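Local coordinates for protein tungsten-containing formylmethanofuran dehydrogenase 2 subunit C (Methanothermobacter wolfeii, PDB 5T5I) that forms subunit C of the tungsten-containing formylmethanofuran dehydrogenase complex, an enzyme that probably reduces carbon dioxide to formylmethanofuran at the start of methanogenesis, at residues Val94-Gly99 against Gly114-Gln119; Ala132-Gly137 against Asn157-Ile162; Glu17-Lys22 against Thr76-Gln81; Ala100-Gly105 against Gly124-Leu129; Gly149-Val154 against Gly168-Ile173. All coordinates share one frame; numbering follows the deposited sequence.

Interaction 1 (Val94-Gly99 against Gly114-Gln119); sequences VNMYVG and GSWAGQ
Y97 and W116 lie side by side and point the same way, with ring planes only 13° apart but slid so far that the rings barely overlap. Between these two side chains the nearest atoms are Y97 CD1 and W116 CB, 3.6 Å apart, and Y97 OH sits over the rim of one indole face, while S115 CB lies against the opposite face. M96, extended beyond CG, runs alongside the indole and brings SD into its plane, 3.9 Å from W116 CZ3, a Met-aromatic contact at the ring edge. At the edge of the tyrosine ring is Q119 OE1, 3.5 Å from Y97 CD1; the amide is turned 21° from that ring, and its NE2 is held by S139. V98 CG1 meets A117 CB at 3.7 Å. Backbone bonds fix the spacing: Y97 N donates to S115 O (3.1 Å) and G118 N to V98 O (2.8 Å). One water donates to N95 O and G114 O and accepts from V98 N. Beyond W116 the ring of Y135 follows, nearly parallel to it, so aromatic residues recur on successive coils of the solenoid. An acidic side chain of another protein chain satisfies the buried Y97 hydroxyl, making this aromatic surface part of a subunit interface.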
# COMPACT_ATOMS: atom_id res chain seq x y z
N VAL C 94 41.20 13.90 22.82
CA VAL C 94 42.27 12.98 22.38
C VAL C 94 41.91 12.43 21.01
O VAL C 94 40.73 12.37 20.67
CB VAL C 94 42.57 11.81 23.37
CG1 VAL C 94 43.06 12.32 24.72
CG2 VAL C 94 41.37 10.89 23.54
N ASN C 95 42.91 11.98 20.24
CA ASN C 95 42.71 11.36 18.93
C ASN C 95 42.45 9.83 19.15
O ASN C 95 41.86 9.44 20.17
CB ASN C 95 43.91 11.67 18.01
CG ASN C 95 43.63 11.56 16.52
OD1 ASN C 95 43.49 10.47 15.99
ND2 ASN C 95 43.45 12.67 15.81
N MET C 96 42.88 8.97 18.21
CA MET C 96 42.61 7.54 18.27
C MET C 96 43.47 6.77 19.27
O MET C 96 44.49 7.27 19.73
CB MET C 96 42.85 6.92 16.88
CG MET C 96 41.92 7.45 15.79
SD MET C 96 42.57 7.03 14.15
CE MET C 96 41.48 7.97 13.13
N TYR C 97 43.05 5.53 19.57
CA TYR C 97 43.79 4.54 20.39
C TYR C 97 44.05 4.91 21.84
O TYR C 97 44.99 4.38 22.43
CB TYR C 97 45.13 4.21 19.72
CG TYR C 97 45.02 3.82 18.26
CD1 TYR C 97 44.47 2.60 17.88
CD2 TYR C 97 45.53 4.64 17.26
CE1 TYR C 97 44.38 2.23 16.55
CE2 TYR C 97 45.47 4.27 15.92
CZ TYR C 97 44.88 3.07 15.56
OH TYR C 97 44.80 2.68 14.25
N VAL C 98 43.22 5.75 22.47
CA VAL C 98 43.46 6.10 23.87
C VAL C 98 43.34 4.84 24.74
O VAL C 98 42.37 4.08 24.61
CB VAL C 98 42.60 7.27 24.40
CG1 VAL C 98 41.13 6.88 24.58
CG2 VAL C 98 43.17 7.80 25.71
N GLY C 99 44.37 4.57 25.53
CA GLY C 99 44.41 3.39 26.39
C GLY C 99 44.37 2.05 25.67
O GLY C 99 44.03 1.04 26.30
N GLY C 114 38.78 9.76 19.89
CA GLY C 114 38.68 9.22 18.54
C GLY C 114 38.36 7.74 18.55
O GLY C 114 38.09 7.16 19.62
N SER C 115 38.41 7.11 17.37
CA SER C 115 38.13 5.69 17.25
C SER C 115 39.18 4.82 17.94
O SER C 115 40.30 5.27 18.18
CB SER C 115 38.02 5.28 15.78
OG SER C 115 36.96 6.00 15.17
N TRP C 116 38.79 3.60 18.31
CA TRP C 116 39.66 2.59 18.95
C TRP C 116 40.07 2.95 20.39
O TRP C 116 41.10 2.50 20.88
CB TRP C 116 40.88 2.25 18.09
CG TRP C 116 40.49 1.56 16.82
CD1 TRP C 116 39.95 0.32 16.69
CD2 TRP C 116 40.52 2.12 15.50
NE1 TRP C 116 39.62 0.07 15.38
CE2 TRP C 116 39.97 1.15 14.62
CE3 TRP C 116 40.96 3.34 14.96
CZ2 TRP C 116 39.86 1.37 13.24
CZ3 TRP C 116 40.81 3.56 13.60
CH2 TRP C 116 40.28 2.58 12.75
N ALA C 117 39.20 3.67 21.12
CA ALA C 117 39.45 3.95 22.53
C ALA C 117 39.34 2.62 23.26
O ALA C 117 38.34 1.91 23.11
CB ALA C 117 38.41 4.93 23.06
N GLY C 118 40.38 2.23 23.98
CA GLY C 118 40.38 0.94 24.68
C GLY C 118 40.42 -0.29 23.79
O GLY C 118 40.04 -1.37 24.23
N GLN C 119 40.90 -0.17 22.54
CA GLN C 119 41.04 -1.34 21.65
C GLN C 119 41.92 -2.38 22.35
O GLN C 119 42.93 -2.00 22.96
CB GLN C 119 41.69 -0.93 20.34
CG GLN C 119 41.98 -2.10 19.35
CD GLN C 119 42.69 -1.58 18.13
OE1 GLN C 119 43.57 -0.73 18.22
NE2 GLN C 119 42.29 -2.02 16.94
O HOH W 1 40.70 7.11 21.29

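Interaction 2 (Ala132-Gly137 against Asn157-Ile162); sequences AGDYVG and NADNEI
D134 OD1 accepts the backbone N-H of N160 at 2.9 Å, on the anti side of the carboxylate and 17° out of its plane. CG of D134 stands beside its own backbone N, anti to the carbonyl carbon (chi1 -57°), which places CG near N160, and OD1 of its carboxylate takes the bond. Three backbone bonds join the same coils: A132 N to N157 O (2.8 Å), Y135 N to N160 O (2.9 Å) and D159 N to G133 O, the last with its donor above the carbonyl plane. A water donates to both D134 OD2 and D159 OD2, bridging two carboxylates whose planes are 52° apart; D134 OD2 is also bound by S94 of the FwdD chain. Y135 and E161 lie side by side, and OE2 of E161 is 2.8 Å from Y135 OH. That hydroxyl is bonded to R141, and E161 OE1 makes a salt bridge to a basic side chain of another protein chain. Farther in, V136 CB rests on I162 CG2 at 3.9 Å, and A132 CB and A158 CB are 4.3 Å apart. With D134 OD1 only 4.3 Å from D159 OD2, the two acids would be expected to repel; the shared water probably eases this, and the N160 N-H would favour a charged D134.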
# COMPACT_ATOMS: atom_id res chain seq x y z
N ALA C 132 32.64 9.39 21.98
CA ALA C 132 33.70 8.50 21.48
C ALA C 132 33.39 8.16 20.02
O ALA C 132 32.27 8.38 19.56
CB ALA C 132 33.81 7.23 22.32
N GLY C 133 34.38 7.68 19.29
CA GLY C 133 34.22 7.32 17.88
C GLY C 133 33.74 5.89 17.68
O GLY C 133 32.96 5.36 18.48
N ASP C 134 34.19 5.27 16.59
CA ASP C 134 33.86 3.89 16.28
C ASP C 134 34.82 2.98 17.06
O ASP C 134 35.86 3.45 17.54
CB ASP C 134 34.03 3.62 14.76
CG ASP C 134 33.21 4.53 13.87
OD1 ASP C 134 31.97 4.37 13.84
OD2 ASP C 134 33.80 5.40 13.19
N TYR C 135 34.47 1.68 17.17
CA TYR C 135 35.35 0.66 17.73
C TYR C 135 35.81 0.89 19.18
O TYR C 135 36.96 0.60 19.52
CB TYR C 135 36.59 0.46 16.81
CG TYR C 135 36.26 0.00 15.40
CD1 TYR C 135 35.77 -1.28 15.15
CD2 TYR C 135 36.50 0.82 14.30
CE1 TYR C 135 35.47 -1.70 13.86
CE2 TYR C 135 36.21 0.41 13.01
CZ TYR C 135 35.70 -0.86 12.79
OH TYR C 135 35.42 -1.27 11.50
N VAL C 136 34.90 1.35 20.06
CA VAL C 136 35.22 1.47 21.47
C VAL C 136 35.39 0.02 21.97
O VAL C 136 34.49 -0.80 21.74
CB VAL C 136 34.11 2.17 22.30
CG1 VAL C 136 34.45 2.15 23.79
CG2 VAL C 136 33.88 3.61 21.83
N GLY C 137 36.51 -0.28 22.61
CA GLY C 137 36.78 -1.61 23.15
C GLY C 137 36.74 -2.74 22.14
O GLY C 137 36.27 -3.83 22.46
N ASN C 157 27.86 10.16 23.46
CA ASN C 157 27.51 9.17 22.43
C ASN C 157 28.74 8.46 21.88
O ASN C 157 29.86 8.94 22.02
CB ASN C 157 26.80 9.86 21.26
CG ASN C 157 25.57 10.63 21.68
OD1 ASN C 157 24.77 10.16 22.50
ND2 ASN C 157 25.40 11.83 21.17
N ALA C 158 28.52 7.31 21.21
CA ALA C 158 29.56 6.56 20.49
C ALA C 158 28.99 6.15 19.13
O ALA C 158 27.79 6.32 18.90
CB ALA C 158 30.05 5.36 21.29
N ASP C 159 29.84 5.70 18.22
CA ASP C 159 29.40 5.42 16.84
C ASP C 159 29.19 3.92 16.54
O ASP C 159 28.28 3.33 17.13
CB ASP C 159 30.37 6.09 15.86
CG ASP C 159 30.45 7.61 16.02
OD1 ASP C 159 29.43 8.22 16.41
OD2 ASP C 159 31.52 8.18 15.74
N ASN C 160 29.94 3.31 15.59
CA ASN C 160 29.71 1.93 15.18
C ASN C 160 30.62 0.93 15.83
O ASN C 160 31.76 1.23 16.18
CB ASN C 160 29.90 1.78 13.67
CG ASN C 160 28.86 2.44 12.81
OD1 ASN C 160 27.90 3.04 13.27
ND2 ASN C 160 28.98 2.25 11.51
N GLU C 161 30.14 -0.32 15.88
CA GLU C 161 30.90 -1.49 16.26
C GLU C 161 31.58 -1.41 17.63
O GLU C 161 32.72 -1.86 17.79
CB GLU C 161 31.92 -1.82 15.13
CG GLU C 161 31.26 -2.09 13.79
CD GLU C 161 32.27 -2.40 12.70
OE1 GLU C 161 32.73 -3.56 12.62
OE2 GLU C 161 32.67 -1.45 11.99
N ILE C 162 30.88 -0.85 18.63
CA ILE C 162 31.45 -0.81 19.96
C ILE C 162 31.48 -2.28 20.47
O ILE C 162 30.58 -3.07 20.15
CB ILE C 162 30.72 0.15 20.95
CG1 ILE C 162 29.31 -0.32 21.30
CG2 ILE C 162 30.68 1.62 20.43
CD1 ILE C 162 28.94 0.03 22.69
O HOH W 2 29.96 9.85 18.71
O HOH W 3 33.75 7.88 14.22

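Interaction 3 (Glu17-Lys22 against Thr76-Gln81); sequences EAPNIK and TKRIGQ
The ammonium of K22 is gripped by two carbonyl oxygens, one on each side of the contact: NZ donates to Q81 O at 2.8 Å, nearly in line with the C=O bond, and to P19 O of its own segment at 2.9 Å, from above that carbonyl's plane. A bend at the last torsion (chi4 -89°) turns NZ back to reach them, while CD and CE of K22 also lie against Q81 O. At the other end, E17 and R78 run alongside each other, pointing the same way, and form a salt bridge between E17 OE2 and R78 NE (3.2 Å). NE meets this oxygen from above the carboxylate plane, whereas the oxygen lies close to the guanidinium plane. Two further partners sit at the guanidinium edge: Q81 OE1, which takes NH2 on a lone pair at 2.9 Å, and a water that accepts from NH1 and lies 2.8 Å from E17 OE1. Three partners round its edge, all near its plane, fix the rotation of the guanidinium. E17 OE2 has a second salt bridge to a basic side chain of another protein chain. Between these polar ends P19 CB packs on R78 CB and Q81 NE2. Other apolar contacts are A18 CB with T76 CG2 at 3.9 Å and I21 CG2 near I79 CG2. Backbone bonds complete the join, A18 N to K77 O at 2.9 Å and G80 N to I21 O at 3.0 Å. Through the single parallel bridge of E17 with K77, followed by turns at A18-I21 (type I) and R78-Q81 (type II), the N-terminal part docks on the first coils of the parallel beta-solenoid.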
# COMPACT_ATOMS: atom_id res chain seq x y z
N GLU C 17 51.98 10.69 17.43
CA GLU C 17 51.71 9.36 17.99
C GLU C 17 52.58 9.31 19.23
O GLU C 17 53.80 9.41 19.12
CB GLU C 17 52.05 8.19 17.05
CG GLU C 17 51.29 8.23 15.74
CD GLU C 17 51.12 6.88 15.06
OE1 GLU C 17 50.65 6.87 13.89
OE2 GLU C 17 51.41 5.84 15.69
N ALA C 18 51.97 9.20 20.41
CA ALA C 18 52.71 9.27 21.67
C ALA C 18 52.40 8.12 22.64
O ALA C 18 52.00 8.36 23.79
CB ALA C 18 52.44 10.62 22.32
N PRO C 19 52.68 6.86 22.23
CA PRO C 19 52.48 5.72 23.15
C PRO C 19 53.36 5.78 24.41
O PRO C 19 53.01 5.17 25.42
CB PRO C 19 52.81 4.51 22.28
CG PRO C 19 53.75 5.04 21.24
CD PRO C 19 53.20 6.39 20.92
N ASN C 20 54.47 6.55 24.37
CA ASN C 20 55.34 6.72 25.54
C ASN C 20 54.74 7.65 26.62
O ASN C 20 55.32 7.74 27.70
CB ASN C 20 56.75 7.18 25.13
CG ASN C 20 57.57 6.10 24.48
OD1 ASN C 20 57.41 4.92 24.77
ND2 ASN C 20 58.55 6.48 23.68
N ILE C 21 53.59 8.31 26.35
CA ILE C 21 52.92 9.10 27.39
C ILE C 21 52.13 8.10 28.24
O ILE C 21 50.99 7.77 27.93
CB ILE C 21 52.04 10.25 26.86
CG1 ILE C 21 52.92 11.28 26.13
CG2 ILE C 21 51.30 10.95 28.06
CD1 ILE C 21 52.16 12.39 25.38
N LYS C 22 52.78 7.59 29.27
CA LYS C 22 52.16 6.67 30.22
C LYS C 22 52.98 6.60 31.51
O LYS C 22 54.20 6.75 31.45
CB LYS C 22 51.96 5.27 29.63
CG LYS C 22 53.18 4.60 29.02
CD LYS C 22 52.87 3.13 28.74
CE LYS C 22 53.81 2.40 27.80
NZ LYS C 22 53.39 2.50 26.38
N THR C 76 46.67 13.93 19.00
CA THR C 76 47.67 13.05 19.62
C THR C 76 47.05 11.67 19.82
O THR C 76 46.04 11.52 20.52
CB THR C 76 48.22 13.63 20.92
OG1 THR C 76 48.69 14.95 20.66
CG2 THR C 76 49.37 12.80 21.49
N LYS C 77 47.67 10.67 19.18
CA LYS C 77 47.23 9.28 19.16
C LYS C 77 48.00 8.43 20.17
O LYS C 77 49.12 8.76 20.54
CB LYS C 77 47.45 8.68 17.75
CG LYS C 77 46.68 9.38 16.65
CD LYS C 77 47.08 8.88 15.25
CE LYS C 77 46.22 9.51 14.18
NZ LYS C 77 46.63 9.10 12.83
N ARG C 78 47.37 7.31 20.60
CA ARG C 78 47.95 6.25 21.44
C ARG C 78 48.34 6.67 22.87
O ARG C 78 49.12 5.98 23.50
CB ARG C 78 49.15 5.60 20.72
CG ARG C 78 48.80 5.08 19.33
CD ARG C 78 49.94 4.34 18.66
NE ARG C 78 49.55 3.88 17.33
CZ ARG C 78 48.86 2.78 17.05
NH1 ARG C 78 48.58 2.48 15.79
NH2 ARG C 78 48.43 1.97 18.02
N ILE C 79 47.73 7.74 23.42
CA ILE C 79 48.02 8.16 24.80
C ILE C 79 47.60 7.02 25.75
O ILE C 79 46.50 6.49 25.62
CB ILE C 79 47.31 9.50 25.15
CG1 ILE C 79 47.92 10.68 24.34
CG2 ILE C 79 47.37 9.80 26.66
CD1 ILE C 79 47.04 11.90 24.27
N GLY C 80 48.51 6.65 26.65
CA GLY C 80 48.26 5.60 27.63
C GLY C 80 48.29 4.17 27.11
O GLY C 80 47.93 3.25 27.84
N GLN C 81 48.75 3.96 25.86
CA GLN C 81 48.79 2.64 25.24
C GLN C 81 49.57 1.64 26.08
O GLN C 81 50.70 1.92 26.46
CB GLN C 81 49.41 2.71 23.83
CG GLN C 81 49.43 1.38 23.09
CD GLN C 81 49.75 1.57 21.64
OE1 GLN C 81 48.90 2.01 20.86
NE2 GLN C 81 50.98 1.31 21.25
O HOH W 4 48.99 4.60 13.96

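Interaction 4 (Ala100-Gly105 against Gly124-Leu129); sequences AGMKGG and GEIEIL
M102 reaches from one coil of the parallel beta-solenoid onto the start of strand 125-128 in the next. Its CB points toward that strand, and CG takes the position between the backbone N and the carbonyl carbon (chi1 70°). SD stands anti to CA and lodges against I126: SD is 3.5 Å from CG1 and 3.8 Å from CD1, the two side chains crossing obliquely. I126 offers CG1 because it stands beside the backbone N, anti to the carbonyl carbon. A bend at the third torsion (chi3 -81°) then swings the methyl away from the isoleucine and over the backbone, where CE comes to 3.6 Å from E125 O and also approaches E125 N and G124 CA. M102 also packs on M83 and on I107 of strand 106-109, and is buried.

Outside this, the glycines at the corner bring the chains close, with G104 CA 3.8 Å from G124 CA. A CB on G124 would collide with G105 O and with the methionine methyl, and its backbone angles also call for glycine. The touching parts, 102-105 and 124-126, run 97° apart before the strand pairing begins. That pairing opens with E125 N donating to G105 O at 3.0 Å, in the plane of the carbonyl, while a water donates to both G105 O and E125 OE2, at 2.8 Å and 2.7 Å respectively.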
# COMPACT_ATOMS: atom_id res chain seq x y z
N ALA C 100 44.74 2.00 24.37
CA ALA C 100 44.72 0.75 23.61
C ALA C 100 45.63 -0.31 24.28
O ALA C 100 46.78 -0.02 24.61
CB ALA C 100 45.17 0.97 22.17
N GLY C 101 45.07 -1.48 24.57
CA GLY C 101 45.83 -2.56 25.19
C GLY C 101 46.22 -2.34 26.65
O GLY C 101 47.04 -3.10 27.17
N MET C 102 45.64 -1.36 27.35
CA MET C 102 46.00 -1.12 28.75
C MET C 102 45.64 -2.30 29.66
O MET C 102 44.68 -3.03 29.40
CB MET C 102 45.44 0.22 29.28
CG MET C 102 43.95 0.28 29.47
SD MET C 102 43.43 1.94 30.03
CE MET C 102 43.76 1.83 31.72
N LYS C 103 46.50 -2.54 30.67
CA LYS C 103 46.40 -3.65 31.63
C LYS C 103 45.92 -3.23 33.03
O LYS C 103 45.39 -4.07 33.75
CB LYS C 103 47.75 -4.37 31.73
CG LYS C 103 48.12 -5.16 30.48
CD LYS C 103 49.62 -5.17 30.19
CE LYS C 103 50.05 -3.92 29.43
NZ LYS C 103 51.53 -3.81 29.23
N GLY C 104 46.10 -1.96 33.38
CA GLY C 104 45.68 -1.44 34.68
C GLY C 104 45.81 0.07 34.75
O GLY C 104 46.24 0.71 33.79
N GLY C 105 45.44 0.64 35.89
CA GLY C 105 45.44 2.08 36.09
C GLY C 105 44.16 2.71 35.55
O GLY C 105 43.19 1.99 35.25
N GLY C 124 41.94 -2.38 33.99
CA GLY C 124 41.91 -0.97 34.37
C GLY C 124 40.62 -0.29 33.95
O GLY C 124 39.59 -0.95 33.76
N GLU C 125 40.66 1.04 33.84
CA GLU C 125 39.47 1.85 33.55
C GLU C 125 39.77 2.98 32.61
O GLU C 125 40.80 3.63 32.74
CB GLU C 125 38.91 2.49 34.84
CG GLU C 125 38.44 1.54 35.93
CD GLU C 125 38.28 2.24 37.27
OE1 GLU C 125 37.25 2.92 37.48
OE2 GLU C 125 39.23 2.18 38.07
N ILE C 126 38.82 3.27 31.72
CA ILE C 126 38.82 4.41 30.80
C ILE C 126 37.50 5.11 31.03
O ILE C 126 36.45 4.46 31.01
CB ILE C 126 38.98 4.01 29.32
CG1 ILE C 126 40.36 3.34 29.09
CG2 ILE C 126 38.82 5.24 28.39
CD1 ILE C 126 40.54 2.69 27.73
N GLU C 127 37.53 6.43 31.22
CA GLU C 127 36.32 7.23 31.40
C GLU C 127 36.39 8.42 30.44
O GLU C 127 37.33 9.20 30.52
CB GLU C 127 36.17 7.70 32.86
CG GLU C 127 34.83 8.35 33.12
CD GLU C 127 34.44 8.43 34.58
OE1 GLU C 127 35.34 8.52 35.45
OE2 GLU C 127 33.22 8.41 34.86
N ILE C 128 35.44 8.52 29.50
CA ILE C 128 35.39 9.60 28.50
C ILE C 128 34.16 10.44 28.82
O ILE C 128 33.05 9.91 28.76
CB ILE C 128 35.37 9.02 27.06
CG1 ILE C 128 36.69 8.25 26.77
CG2 ILE C 128 35.16 10.11 26.00
CD1 ILE C 128 36.59 7.17 25.72
N LEU C 129 34.35 11.70 29.22
CA LEU C 129 33.22 12.56 29.61
C LEU C 129 32.44 13.13 28.40
O LEU C 129 31.26 13.47 28.55
CB LEU C 129 33.64 13.68 30.58
CG LEU C 129 34.45 13.27 31.81
CD1 LEU C 129 34.71 14.46 32.72
CD2 LEU C 129 33.75 12.17 32.62
O HOH W 5 41.76 1.26 37.60

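Interaction 5 (Gly149-Val154 against Gly168-Ile173); sequences GGTITV and GGKIII
V154 and I173 meet through CD1 of I173, placed by two torsions: I173 has CG1 beside its backbone N (chi1 -49°), and a second turn (chi2 -58°) folds CD1 back toward V154, where it lies 3.9 Å from both CB and CG2. V154 presents CG2 by holding CG1 anti to its own N (chi1 176°). On the same buried face I152 CD1 approaches I171 CG1 at 4.3 Å. The other face carries T151 and K170, side by side and pointing the same way, with T151 CG2 4.0 Å from K170 CE; a bend at chi3 sets CE beside T151, and NZ beyond it makes a salt bridge to E236. Also on that face, T153 and I172 are paired. The strands 151-154 and 170-173 are parallel neighbours in the stacked coils of a parallel beta-solenoid, their axes 4.8 Å apart. Residues face each other in register, the backbones sharing a regular ladder: K170 N to G150 O, I152 N to K170 O, I172 N to I152 O and V154 N to I172 O. Where the strands begin, the chain turns a corner at G168 and G169, with G149 and G150 alongside; a CB on G169 would clash with G150 O, and G149 CA and G169 CA stand 3.8 Å apart.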
# COMPACT_ATOMS: atom_id res chain seq x y z
N GLY C 149 39.16 -7.69 29.32
CA GLY C 149 38.89 -7.16 30.65
C GLY C 149 39.02 -5.65 30.69
O GLY C 149 39.46 -5.04 29.71
N GLY C 150 38.65 -5.07 31.82
CA GLY C 150 38.63 -3.63 32.04
C GLY C 150 37.23 -3.06 31.87
O GLY C 150 36.31 -3.79 31.46
N THR C 151 37.05 -1.79 32.26
CA THR C 151 35.78 -1.07 32.13
C THR C 151 35.98 0.20 31.32
O THR C 151 36.91 0.96 31.58
CB THR C 151 35.18 -0.72 33.50
OG1 THR C 151 35.07 -1.91 34.28
CG2 THR C 151 33.79 -0.08 33.39
N ILE C 152 35.10 0.45 30.35
CA ILE C 152 35.11 1.68 29.55
C ILE C 152 33.76 2.33 29.77
O ILE C 152 32.74 1.69 29.55
CB ILE C 152 35.37 1.43 28.04
CG1 ILE C 152 36.66 0.61 27.83
CG2 ILE C 152 35.43 2.79 27.28
CD1 ILE C 152 36.82 0.03 26.45
N THR C 153 33.75 3.61 30.16
CA THR C 153 32.52 4.39 30.34
C THR C 153 32.61 5.64 29.45
O THR C 153 33.58 6.39 29.55
CB THR C 153 32.29 4.79 31.81
OG1 THR C 153 32.36 3.63 32.63
CG2 THR C 153 30.93 5.46 32.02
N VAL C 154 31.63 5.84 28.58
CA VAL C 154 31.52 7.01 27.69
C VAL C 154 30.27 7.75 28.14
O VAL C 154 29.18 7.18 28.06
CB VAL C 154 31.44 6.59 26.20
CG1 VAL C 154 31.23 7.81 25.28
CG2 VAL C 154 32.68 5.82 25.77
N GLY C 168 35.24 -10.29 27.15
CA GLY C 168 35.31 -9.97 28.58
C GLY C 168 35.31 -8.47 28.82
O GLY C 168 35.46 -7.69 27.89
N GLY C 169 35.19 -8.09 30.08
CA GLY C 169 35.16 -6.69 30.47
C GLY C 169 33.77 -6.08 30.36
O GLY C 169 32.77 -6.80 30.21
N LYS C 170 33.72 -4.76 30.42
CA LYS C 170 32.44 -4.05 30.44
C LYS C 170 32.52 -2.71 29.72
O LYS C 170 33.47 -1.95 29.92
CB LYS C 170 32.05 -3.82 31.91
CG LYS C 170 30.69 -3.17 32.11
CD LYS C 170 30.17 -3.39 33.53
CE LYS C 170 30.99 -2.71 34.60
NZ LYS C 170 30.49 -3.02 35.97
N ILE C 171 31.50 -2.39 28.92
CA ILE C 171 31.40 -1.11 28.21
C ILE C 171 30.05 -0.48 28.57
O ILE C 171 29.00 -1.11 28.38
CB ILE C 171 31.56 -1.25 26.68
CG1 ILE C 171 32.95 -1.82 26.32
CG2 ILE C 171 31.32 0.11 25.98
CD1 ILE C 171 33.09 -2.28 24.85
N ILE C 172 30.07 0.78 29.03
CA ILE C 172 28.86 1.52 29.34
C ILE C 172 28.82 2.79 28.47
O ILE C 172 29.76 3.59 28.54
CB ILE C 172 28.76 1.87 30.86
CG1 ILE C 172 28.72 0.58 31.72
CG2 ILE C 172 27.54 2.76 31.14
CD1 ILE C 172 28.93 0.80 33.20
N ILE C 173 27.78 2.96 27.66
CA ILE C 173 27.56 4.18 26.86
C ILE C 173 26.36 4.86 27.50
O ILE C 173 25.26 4.30 27.47
CB ILE C 173 27.31 3.90 25.35
CG1 ILE C 173 28.34 2.93 24.75
CG2 ILE C 173 27.25 5.22 24.54
CD1 ILE C 173 29.81 3.33 24.84

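Interaction 3 opens first; its segments, 54 residues apart, close the N-terminal part onto residues 76-81 at the beginning of the coils. Interaction 1 follows on the next coils, and residues 96-99 bond back to 78-79. Interactions 1 and 4 cross, since 94-105 supplies one half of each and 114-129 the other, so a turn and a strand of the same pair of coils are tied twice. Interactions 2 and 5 cross likewise two coils on. Sheet bonds between strands 125-128 and 151-154 join 4 to 5, backbone bonds of W116 and A117 with D134 and G137 join 1 to 2, and I162 packs on I173, linking the turn of interaction 2 to the strand of interaction 5.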